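Local coordinates for protein arylamine n-acetyltransferase NAT (Mycobacterium tuberculosis, PDB 4BGF) that probably transfers the acetyl group of acetyl-coenzyme A to the nitrogen of arylamine substrates, as an arylamine N-acetyltransferase, at residues 36-41 / 207-212; 48-53 / 188-193; 91-96 / 175-180; 134-139 / 149-154. All coordinates share one frame; numbering follows the deposited sequence.

Contact 1: 36-41 / 207-212; sequences IPFENL and GLTAAV
ND2 of Asn40 has two acceptors, Gly207 O at 2.6 Å and Phe204 O of helix 203-206. Gly207 O lies in the amide plane of Asn40, and ND2 lies in the plane of that carbonyl. OD1 of Asn40 takes the Thr209 N-H at 3.1 Å. That bond is straight at the hydrogen (168°), but its donor stands above the amide plane, off the lone pairs. The amide reaches the strand because CG sits between the backbone N and the carbonyl carbon (chi1 63°). Thr209 CG2 fills the angle between Asn40 and Phe38: it lies 3.6 Å from Asn40 CG and meets Phe38 CE1, also at 3.6 Å, at the ring edge and in the ring plane. In Phe38, CG anti to the backbone N (chi1 174°) sends the ring along toward Thr209, and the side chain also touches Phe204 and His73. Farther along, Phe38 and Ala211 form an antiparallel hydrogen-bonded pair, with Phe38 N to Ala211 O at 2.7 Å and Ala211 N to Phe38 O at 2.9 Å. Back beside Asn40, Leu41 CD2 touches Leu208 CD1 at 3.6 Å. Glu39 turns its carboxylate away, to a salt bridge with Arg66 and to the Leu41 N-H. Residues 38-39 thus form a very short, weakly bonded edge strand, anchored by the Phe38-Ala211 pair and laid antiparallel on the sheet of the C-terminal part, which is consistent with the helical-domain and lid-domain arrangement of the NAT fold.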
# COMPACT_ATOMS: atom_id res chain seq x y z
N ILE A 36 7.03 -5.37 4.19
CA ILE A 36 6.66 -4.06 4.72
C ILE A 36 5.13 -3.95 4.73
O ILE A 36 4.50 -3.96 3.68
CB ILE A 36 7.31 -2.90 3.94
CG1 ILE A 36 8.79 -3.16 3.73
CG2 ILE A 36 7.11 -1.56 4.67
CD1 ILE A 36 9.51 -2.05 3.03
N PRO A 37 4.54 -3.91 5.92
CA PRO A 37 3.09 -3.91 6.03
C PRO A 37 2.47 -2.56 5.70
O PRO A 37 3.14 -1.55 5.58
CB PRO A 37 2.86 -4.24 7.49
CG PRO A 37 3.99 -3.69 8.17
CD PRO A 37 5.15 -3.81 7.25
N PHE A 38 1.17 -2.58 5.50
CA PHE A 38 0.40 -1.36 5.47
C PHE A 38 0.02 -1.22 6.92
O PHE A 38 -0.21 -2.23 7.59
CB PHE A 38 -0.78 -1.51 4.51
CG PHE A 38 -1.74 -0.35 4.49
CD1 PHE A 38 -2.69 -0.23 5.46
CD2 PHE A 38 -1.71 0.57 3.47
CE1 PHE A 38 -3.59 0.81 5.44
CE2 PHE A 38 -2.61 1.60 3.44
CZ PHE A 38 -3.55 1.72 4.42
N GLU A 39 0.14 -0.00 7.43
CA GLU A 39 -0.28 0.35 8.80
C GLU A 39 -0.44 1.88 8.85
O GLU A 39 0.17 2.60 8.07
CB GLU A 39 0.76 -0.08 9.84
CG GLU A 39 2.17 0.51 9.60
CD GLU A 39 2.77 1.29 10.77
OE1 GLU A 39 2.22 2.32 11.19
OE2 GLU A 39 3.81 0.86 11.26
N ASN A 40 -1.27 2.39 9.76
CA ASN A 40 -1.53 3.82 9.88
C ASN A 40 -1.32 4.24 11.30
O ASN A 40 -1.95 5.17 11.76
CB ASN A 40 -2.98 4.14 9.52
CG ASN A 40 -3.97 3.48 10.48
OD1 ASN A 40 -3.72 2.39 10.97
ND2 ASN A 40 -5.07 4.15 10.77
N LEU A 41 -0.42 3.56 11.99
CA LEU A 41 -0.22 3.79 13.40
C LEU A 41 0.20 5.20 13.72
O LEU A 41 -0.26 5.74 14.72
CB LEU A 41 0.79 2.83 13.99
CG LEU A 41 0.39 1.36 13.99
CD1 LEU A 41 1.51 0.54 14.52
CD2 LEU A 41 -0.82 1.20 14.86
N GLY A 207 -9.54 5.16 12.83
CA GLY A 207 -9.42 3.75 13.14
C GLY A 207 -8.10 3.12 12.74
O GLY A 207 -7.27 3.71 12.04
N LEU A 208 -7.92 1.88 13.18
CA LEU A 208 -6.72 1.11 12.88
C LEU A 208 -6.90 0.21 11.64
O LEU A 208 -7.80 -0.60 11.56
CB LEU A 208 -6.27 0.33 14.12
CG LEU A 208 -5.20 -0.75 13.95
CD1 LEU A 208 -3.89 -0.16 13.51
CD2 LEU A 208 -5.04 -1.46 15.25
N THR A 209 -6.04 0.40 10.65
CA THR A 209 -6.05 -0.46 9.48
C THR A 209 -4.63 -0.95 9.29
O THR A 209 -3.72 -0.14 9.33
CB THR A 209 -6.61 0.28 8.25
OG1 THR A 209 -6.39 -0.50 7.07
CG2 THR A 209 -5.96 1.62 8.07
N ALA A 210 -4.43 -2.27 9.19
CA ALA A 210 -3.14 -2.88 8.81
C ALA A 210 -3.31 -3.94 7.71
O ALA A 210 -4.37 -4.49 7.55
CB ALA A 210 -2.47 -3.49 10.00
N ALA A 211 -2.26 -4.21 6.95
CA ALA A 211 -2.28 -5.35 6.04
C ALA A 211 -0.88 -5.81 5.58
O ALA A 211 0.07 -5.04 5.63
CB ALA A 211 -3.20 -5.08 4.85
N VAL A 212 -0.76 -7.08 5.22
CA VAL A 212 0.46 -7.62 4.65
C VAL A 212 0.03 -8.75 3.75
O VAL A 212 -1.03 -9.28 3.93
CB VAL A 212 1.41 -8.10 5.76
CG1 VAL A 212 0.98 -9.48 6.29
CG2 VAL A 212 2.83 -8.10 5.27

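Contact 2: 48-53 / 188-193; sequences PVDDLS and DLKVAS
A loop between helices 41-44 and 54-63 lies along helix 186-198, bringing Val49, Asp50 and Leu52 against Ser193, Lys190 and Leu189. Ser193 holds the inner end: its OG, anti to the backbone N (chi1 -172°), donates to Val49 O at 2.8 Å, approaching with a tilt of 34° from the carbonyl plane. The same OG also bonds Tyr69 OH, and Val49 CG1 rests against it at 3.4 Å. One turn earlier, Lys190 runs extended as far as CE, which passes Asp50 O at 3.4 Å, and then bends at the last torsion (chi4 -54°). The Lys190 and Asp50 side chains lie side by side, pointing the same way, and the bend brings NZ to Asp50 OD2, a weak salt bridge of 3.3 Å. Alongside, Leu52 CD1 comes onto Leu189, 4.0 Å from its CB and 3.9 Å from its carbonyl O, the two side chains meeting at about a right angle. The loop's exit is fixed internally by an Asx turn, Asp51 OD1 accepting from Ser53 N; the same oxygen also accepts from Ser53 OG at 2.8 Å, the two donors arriving on one face of the carboxylate. Ser53 then N-caps helix 54-63 with a weak bond to Ala56 N. Chemically, the firm grip is the buried serine hydroxyl shared between a backbone carbonyl and a tyrosine. The charged pair, whose residues both touch a crystal neighbour, is long and partly exposed, and probably contributes less than the serine bond.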
# COMPACT_ATOMS: atom_id res chain seq x y z
N PRO A 48 1.30 13.11 12.06
CA PRO A 48 0.99 13.18 10.61
C PRO A 48 2.03 12.54 9.68
O PRO A 48 3.10 12.12 10.09
CB PRO A 48 0.89 14.69 10.35
CG PRO A 48 0.52 15.28 11.70
CD PRO A 48 1.30 14.44 12.68
N VAL A 49 1.66 12.41 8.42
CA VAL A 49 2.59 12.01 7.39
C VAL A 49 2.63 13.18 6.42
O VAL A 49 1.74 13.32 5.61
CB VAL A 49 2.15 10.72 6.67
CG1 VAL A 49 3.05 10.41 5.51
CG2 VAL A 49 2.18 9.55 7.62
N ASP A 50 3.65 14.02 6.52
CA ASP A 50 3.78 15.09 5.55
C ASP A 50 5.20 15.23 4.99
O ASP A 50 5.45 16.08 4.15
CB ASP A 50 3.18 16.41 6.08
CG ASP A 50 4.09 17.16 7.01
OD1 ASP A 50 4.70 16.51 7.89
OD2 ASP A 50 4.17 18.40 6.87
N ASP A 51 6.13 14.38 5.41
CA ASP A 51 7.46 14.35 4.80
C ASP A 51 7.51 13.09 3.92
O ASP A 51 7.41 11.99 4.42
CB ASP A 51 8.55 14.36 5.90
CG ASP A 51 9.97 14.64 5.38
OD1 ASP A 51 10.24 14.51 4.17
OD2 ASP A 51 10.82 14.99 6.20
N LEU A 52 7.58 13.28 2.61
CA LEU A 52 7.59 12.17 1.66
C LEU A 52 8.91 12.13 0.91
O LEU A 52 8.97 11.64 -0.23
CB LEU A 52 6.42 12.28 0.66
CG LEU A 52 5.01 12.40 1.26
CD1 LEU A 52 3.94 12.37 0.18
CD2 LEU A 52 4.76 11.33 2.29
N SER A 53 9.96 12.63 1.56
CA SER A 53 11.32 12.56 1.05
C SER A 53 11.95 11.20 1.28
O SER A 53 11.59 10.49 2.21
CB SER A 53 12.19 13.62 1.72
OG SER A 53 12.49 13.29 3.05
N ASP A 188 1.72 18.24 -4.23
CA ASP A 188 0.33 17.88 -4.20
C ASP A 188 0.07 16.57 -3.46
O ASP A 188 -1.00 16.40 -2.88
CB ASP A 188 -0.26 17.82 -5.60
CG ASP A 188 -0.23 19.15 -6.36
OD1 ASP A 188 -0.06 20.25 -5.79
OD2 ASP A 188 -0.42 19.07 -7.57
N LEU A 189 1.00 15.64 -3.50
CA LEU A 189 0.93 14.42 -2.70
C LEU A 189 1.08 14.76 -1.21
O LEU A 189 0.47 14.14 -0.37
CB LEU A 189 2.05 13.49 -3.13
CG LEU A 189 2.12 13.24 -4.62
CD1 LEU A 189 3.28 12.36 -4.80
CD2 LEU A 189 0.88 12.56 -5.14
N LYS A 190 1.91 15.75 -0.89
CA LYS A 190 2.04 16.23 0.47
C LYS A 190 0.70 16.80 1.00
O LYS A 190 0.32 16.54 2.13
CB LYS A 190 3.11 17.29 0.52
CG LYS A 190 3.44 17.81 1.89
CD LYS A 190 4.57 18.86 1.87
CE LYS A 190 4.91 19.35 3.25
NZ LYS A 190 3.74 19.83 3.92
N VAL A 191 0.01 17.56 0.15
CA VAL A 191 -1.27 18.16 0.49
C VAL A 191 -2.33 17.10 0.78
O VAL A 191 -3.13 17.22 1.71
CB VAL A 191 -1.72 19.13 -0.62
CG1 VAL A 191 -3.15 19.52 -0.47
CG2 VAL A 191 -0.86 20.36 -0.57
N ALA A 192 -2.32 16.05 -0.04
CA ALA A 192 -3.25 14.93 0.09
C ALA A 192 -2.95 14.10 1.32
O ALA A 192 -3.85 13.75 2.10
CB ALA A 192 -3.16 14.06 -1.14
N SER A 193 -1.68 13.76 1.49
CA SER A 193 -1.28 13.00 2.67
C SER A 193 -1.52 13.78 3.98
O SER A 193 -1.79 13.17 5.00
CB SER A 193 0.18 12.60 2.59
OG SER A 193 0.51 11.72 3.65

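Contact 3: 91-96 / 175-180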
# COMPACT_ATOMS: atom_id res chain seq x y z
N PHE A 91 1.00 9.08 -9.67
CA PHE A 91 -0.41 9.37 -9.97
C PHE A 91 -1.23 9.53 -8.70
O PHE A 91 -0.89 8.96 -7.67
CB PHE A 91 -1.04 8.23 -10.79
CG PHE A 91 -0.37 7.99 -12.12
CD1 PHE A 91 0.16 9.04 -12.87
CD2 PHE A 91 -0.26 6.70 -12.61
CE1 PHE A 91 0.77 8.82 -14.08
CE2 PHE A 91 0.36 6.46 -13.83
CZ PHE A 91 0.88 7.52 -14.56
N ALA A 92 -2.32 10.30 -8.79
CA ALA A 92 -3.29 10.45 -7.70
C ALA A 92 -4.54 9.62 -7.99
O ALA A 92 -4.86 9.40 -9.14
CB ALA A 92 -3.66 11.88 -7.53
N ALA A 93 -5.23 9.16 -6.96
CA ALA A 93 -6.44 8.36 -7.16
C ALA A 93 -7.51 8.53 -6.06
O ALA A 93 -7.19 8.84 -4.92
CB ALA A 93 -6.03 6.91 -7.27
N ARG A 94 -8.77 8.30 -6.41
CA ARG A 94 -9.85 8.34 -5.45
C ARG A 94 -10.34 6.93 -5.24
O ARG A 94 -10.68 6.24 -6.19
CB ARG A 94 -11.03 9.20 -5.93
CG ARG A 94 -10.67 10.57 -6.46
CD ARG A 94 -11.91 11.23 -6.94
NE ARG A 94 -11.63 12.45 -7.66
CZ ARG A 94 -11.39 13.64 -7.12
NH1 ARG A 94 -11.38 13.82 -5.81
NH2 ARG A 94 -11.12 14.65 -7.92
N VAL A 95 -10.41 6.52 -3.98
CA VAL A 95 -10.80 5.17 -3.62
C VAL A 95 -12.32 5.07 -3.57
O VAL A 95 -12.96 5.71 -2.73
CB VAL A 95 -10.19 4.78 -2.26
CG1 VAL A 95 -10.56 3.37 -1.88
CG2 VAL A 95 -8.69 4.92 -2.31
N VAL A 96 -12.89 4.28 -4.48
CA VAL A 96 -14.33 4.07 -4.51
C VAL A 96 -14.76 2.64 -4.11
O VAL A 96 -15.93 2.28 -4.26
CB VAL A 96 -14.92 4.42 -5.89
CG1 VAL A 96 -14.75 5.91 -6.19
CG2 VAL A 96 -14.28 3.58 -6.96
N THR A 175 -14.39 -2.79 -8.04
CA THR A 175 -13.69 -1.56 -8.39
C THR A 175 -12.96 -0.98 -7.18
O THR A 175 -13.56 -0.71 -6.15
CB THR A 175 -14.65 -0.52 -9.01
OG1 THR A 175 -15.21 -1.04 -10.23
CG2 THR A 175 -13.91 0.75 -9.33
N LEU A 176 -11.66 -0.84 -7.30
CA LEU A 176 -10.85 -0.41 -6.17
C LEU A 176 -10.74 1.11 -6.10
O LEU A 176 -11.09 1.72 -5.09
CB LEU A 176 -9.47 -1.06 -6.28
CG LEU A 176 -9.60 -2.57 -6.46
CD1 LEU A 176 -8.23 -3.17 -6.62
CD2 LEU A 176 -10.35 -3.24 -5.30
N TYR A 177 -10.30 1.70 -7.20
CA TYR A 177 -10.12 3.13 -7.28
C TYR A 177 -10.13 3.65 -8.70
O TYR A 177 -10.05 2.88 -9.66
CB TYR A 177 -8.84 3.54 -6.57
CG TYR A 177 -7.56 2.88 -7.08
CD1 TYR A 177 -7.01 3.22 -8.30
CD2 TYR A 177 -6.90 1.97 -6.31
CE1 TYR A 177 -5.87 2.65 -8.74
CE2 TYR A 177 -5.76 1.39 -6.74
CZ TYR A 177 -5.24 1.74 -7.95
OH TYR A 177 -4.07 1.16 -8.37
N GLU A 178 -10.23 4.96 -8.82
CA GLU A 178 -10.24 5.63 -10.11
C GLU A 178 -9.12 6.69 -10.16
O GLU A 178 -8.84 7.35 -9.16
CB GLU A 178 -11.62 6.24 -10.38
CG GLU A 178 -12.09 7.21 -9.31
CD GLU A 178 -13.58 7.48 -9.36
OE1 GLU A 178 -14.21 7.12 -10.37
OE2 GLU A 178 -14.11 8.06 -8.39
N PHE A 179 -8.47 6.83 -11.32
CA PHE A 179 -7.32 7.72 -11.46
C PHE A 179 -7.16 8.26 -12.87
O PHE A 179 -7.76 7.75 -13.82
CB PHE A 179 -6.04 7.00 -11.05
CG PHE A 179 -5.66 5.86 -11.95
CD1 PHE A 179 -6.33 4.64 -11.89
CD2 PHE A 179 -4.62 5.99 -12.87
CE1 PHE A 179 -5.98 3.60 -12.70
CE2 PHE A 179 -4.27 4.93 -13.70
CZ PHE A 179 -4.95 3.74 -13.60
N THR A 180 -6.38 9.33 -12.99
CA THR A 180 -5.89 9.79 -14.29
C THR A 180 -4.40 9.63 -14.31
O THR A 180 -3.78 9.48 -13.28
CB THR A 180 -6.22 11.27 -14.58
OG1 THR A 180 -5.44 12.12 -13.74
CG2 THR A 180 -7.70 11.55 -14.35
O HOH W 1 -2.96 11.45 -11.49
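Arg94 and Glu178 form an antiparallel hydrogen-bonded pair, with Arg94 N to Glu178 O at 2.9 Å and Glu178 N to Arg94 O at 3.0 Å. Beyond it, Val96 N makes only a weak, bent bond to Leu176 O. Where the strands part at the other end, a water spans the gap, accepting from Ala92 N at 3.0 Å and donating to Thr180 O at 2.8 Å. Ala93 CB nestles between Tyr177 CD1 (4.0 Å) and Phe179 CB (3.8 Å), all three residues on one face. On the reverse face, Glu178 has CG between its backbone N and carbonyl carbon (chi1 57°), which carries its extended chain back over the partner strand, OE2 coming close to Val96 CG1 at 3.1 Å. Arg94 NE stays 5.1 Å from Glu178 OE2, too far for contact, and NH1 goes to Pro106 O. Farther out, the Tyr177 ring meets that of His110 at about 45° and stands edge-to-face with Phe130; its side chain also touches Asp127. The axes of 91-95 and 175-179 run 135° apart in N-to-C direction, well short of antiparallel, so the pair is twisted. Strands 87-95 and 173-179 lie inside an antiparallel sheet, flanked by strand 110-116 beside the first and strand 162-168 beside the second.

Contact 4: 134-139 / 149-154; sequences TPTSPL and TTHEPY
Neither 134-139 nor 149-154 forms regular structure across the contact; the two chains come closest at Ser137 and Thr149, whose CA atoms are 5.1 Å apart. Next to that point the hydroxyls of Thr136 and Thr150 meet tip to tip, OG1 to OG1 at 2.7 Å, and either could be the donor. Each OG1 lies between its backbone N and carbonyl carbon (chi1 58° and 53°). Thr136 CG2, beside the backbone N, lies against the His151 ring, 3.5 Å from ND1. Ser137 OG accepts the Thr150 N-H at 3.0 Å and also bonds Gln26 OE1 of helix 22-35. Beyond Ser137, Leu139 splits its branches, CD2 against Thr149 CG2 at 3.8 Å and CD1 against Tyr154 CB at 3.7 Å. Pro135 CB sits over one face of the Tyr154 ring, 4.2 Å from its centroid and displaced toward the rim, a CH-pi contact, while Tyr154 OH is tied to Gln133 O. His151 NE2 bonds Thr214 O, consistent with a proton on that nitrogen. Ser137 OG, accepting from one backbone N-H, presumably gives its own proton to Gln26. The buried hydroxyls of Thr136 and Ser137, with that of exposed Thr150, thus join the two loops, while the tyrosine ring is held by a proline on its face and a carbonyl at its tip.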
# COMPACT_ATOMS: atom_id res chain seq x y z
N THR A 134 -4.08 -4.59 -2.55
CA THR A 134 -3.25 -3.91 -3.49
C THR A 134 -2.85 -4.99 -4.54
O THR A 134 -2.88 -6.18 -4.24
CB THR A 134 -2.09 -3.24 -2.72
OG1 THR A 134 -1.60 -2.08 -3.41
CG2 THR A 134 -0.98 -4.19 -2.44
N PRO A 135 -2.56 -4.57 -5.80
CA PRO A 135 -2.12 -5.57 -6.79
C PRO A 135 -0.73 -6.11 -6.48
O PRO A 135 0.10 -5.41 -5.91
CB PRO A 135 -2.09 -4.78 -8.09
CG PRO A 135 -1.96 -3.38 -7.64
CD PRO A 135 -2.75 -3.27 -6.44
N THR A 136 -0.46 -7.35 -6.88
CA THR A 136 0.71 -8.10 -6.45
C THR A 136 1.67 -8.35 -7.64
O THR A 136 2.73 -8.93 -7.49
CB THR A 136 0.24 -9.44 -5.81
OG1 THR A 136 -0.53 -10.15 -6.76
CG2 THR A 136 -0.66 -9.19 -4.62
N SER A 137 1.28 -7.88 -8.83
CA SER A 137 2.09 -7.98 -10.04
C SER A 137 2.02 -6.65 -10.74
O SER A 137 0.99 -5.99 -10.67
CB SER A 137 1.56 -9.06 -11.01
OG SER A 137 1.61 -10.32 -10.41
N PRO A 138 3.09 -6.26 -11.42
CA PRO A 138 2.95 -5.09 -12.29
C PRO A 138 1.81 -5.31 -13.25
O PRO A 138 1.60 -6.43 -13.69
CB PRO A 138 4.27 -5.05 -13.05
CG PRO A 138 5.24 -5.76 -12.17
CD PRO A 138 4.46 -6.81 -11.44
N LEU A 139 1.07 -4.26 -13.56
CA LEU A 139 0.00 -4.35 -14.54
C LEU A 139 0.23 -3.43 -15.73
O LEU A 139 0.32 -2.21 -15.56
CB LEU A 139 -1.35 -4.00 -13.92
CG LEU A 139 -1.71 -4.86 -12.72
CD1 LEU A 139 -2.92 -4.26 -12.07
CD2 LEU A 139 -1.95 -6.33 -13.14
N THR A 149 -2.23 -12.03 -12.23
CA THR A 149 -1.29 -11.56 -11.22
C THR A 149 -0.87 -12.82 -10.47
O THR A 149 -1.39 -13.89 -10.72
CB THR A 149 -1.94 -10.56 -10.24
OG1 THR A 149 -3.02 -11.18 -9.55
CG2 THR A 149 -2.49 -9.35 -10.98
N THR A 150 0.06 -12.69 -9.55
CA THR A 150 0.37 -13.79 -8.66
C THR A 150 -0.78 -14.18 -7.75
O THR A 150 -0.80 -15.28 -7.24
CB THR A 150 1.51 -13.43 -7.74
OG1 THR A 150 1.22 -12.20 -7.09
CG2 THR A 150 2.73 -13.22 -8.54
N HIS A 151 -1.70 -13.24 -7.48
CA HIS A 151 -2.98 -13.55 -6.78
C HIS A 151 -4.14 -13.53 -7.78
O HIS A 151 -4.07 -14.18 -8.79
CB HIS A 151 -3.23 -12.59 -5.57
CG HIS A 151 -2.34 -12.85 -4.41
ND1 HIS A 151 -0.98 -12.70 -4.52
CD2 HIS A 151 -2.58 -13.22 -3.14
CE1 HIS A 151 -0.42 -12.98 -3.36
NE2 HIS A 151 -1.36 -13.30 -2.50
N GLU A 152 -5.20 -12.78 -7.48
CA GLU A 152 -6.38 -12.69 -8.34
C GLU A 152 -6.00 -11.92 -9.58
O GLU A 152 -5.02 -11.20 -9.56
CB GLU A 152 -7.50 -11.96 -7.59
CG GLU A 152 -7.77 -12.51 -6.18
CD GLU A 152 -7.02 -11.76 -5.11
OE1 GLU A 152 -6.06 -11.07 -5.46
OE2 GLU A 152 -7.40 -11.88 -3.93
N PRO A 153 -6.77 -12.07 -10.68
CA PRO A 153 -6.48 -11.22 -11.84
C PRO A 153 -7.13 -9.84 -11.74
O PRO A 153 -8.20 -9.66 -11.14
CB PRO A 153 -7.11 -12.00 -13.00
CG PRO A 153 -7.35 -13.34 -12.48
CD PRO A 153 -7.69 -13.15 -11.06
N TYR A 154 -6.46 -8.86 -12.34
CA TYR A 154 -6.89 -7.48 -12.32
C TYR A 154 -7.18 -7.00 -13.72
O TYR A 154 -6.83 -7.64 -14.71
CB TYR A 154 -5.82 -6.59 -11.66
CG TYR A 154 -5.82 -6.64 -10.15
CD1 TYR A 154 -5.65 -7.85 -9.50
CD2 TYR A 154 -5.98 -5.50 -9.38
CE1 TYR A 154 -5.64 -7.92 -8.14
CE2 TYR A 154 -5.98 -5.57 -8.01
CZ TYR A 154 -5.81 -6.78 -7.40
OH TYR A 154 -5.80 -6.89 -6.05

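In the fold
Along the chain the contacts are nested: 134-139/149-154 within 91-96/175-180, that within 48-53/188-193, and all within contact 1. Contacts 3 and 4 touch directly, Leu176 CD1 packing on Tyr154 CE2 at 3.6 Å, with their centres about 16 Å apart. Contacts 1 and 2 have centres about 17 Å apart, and their nearest atoms are about 7 Å apart. Contacts 2 and 4, about 26 Å between centres, lie on opposite sides of the chain's centre. All four approach the probable catalytic triad of Cys70, His110 and Asp127: Tyr177 and Thr134 touch it, whereas Phe38 and Ser193 come near without touching.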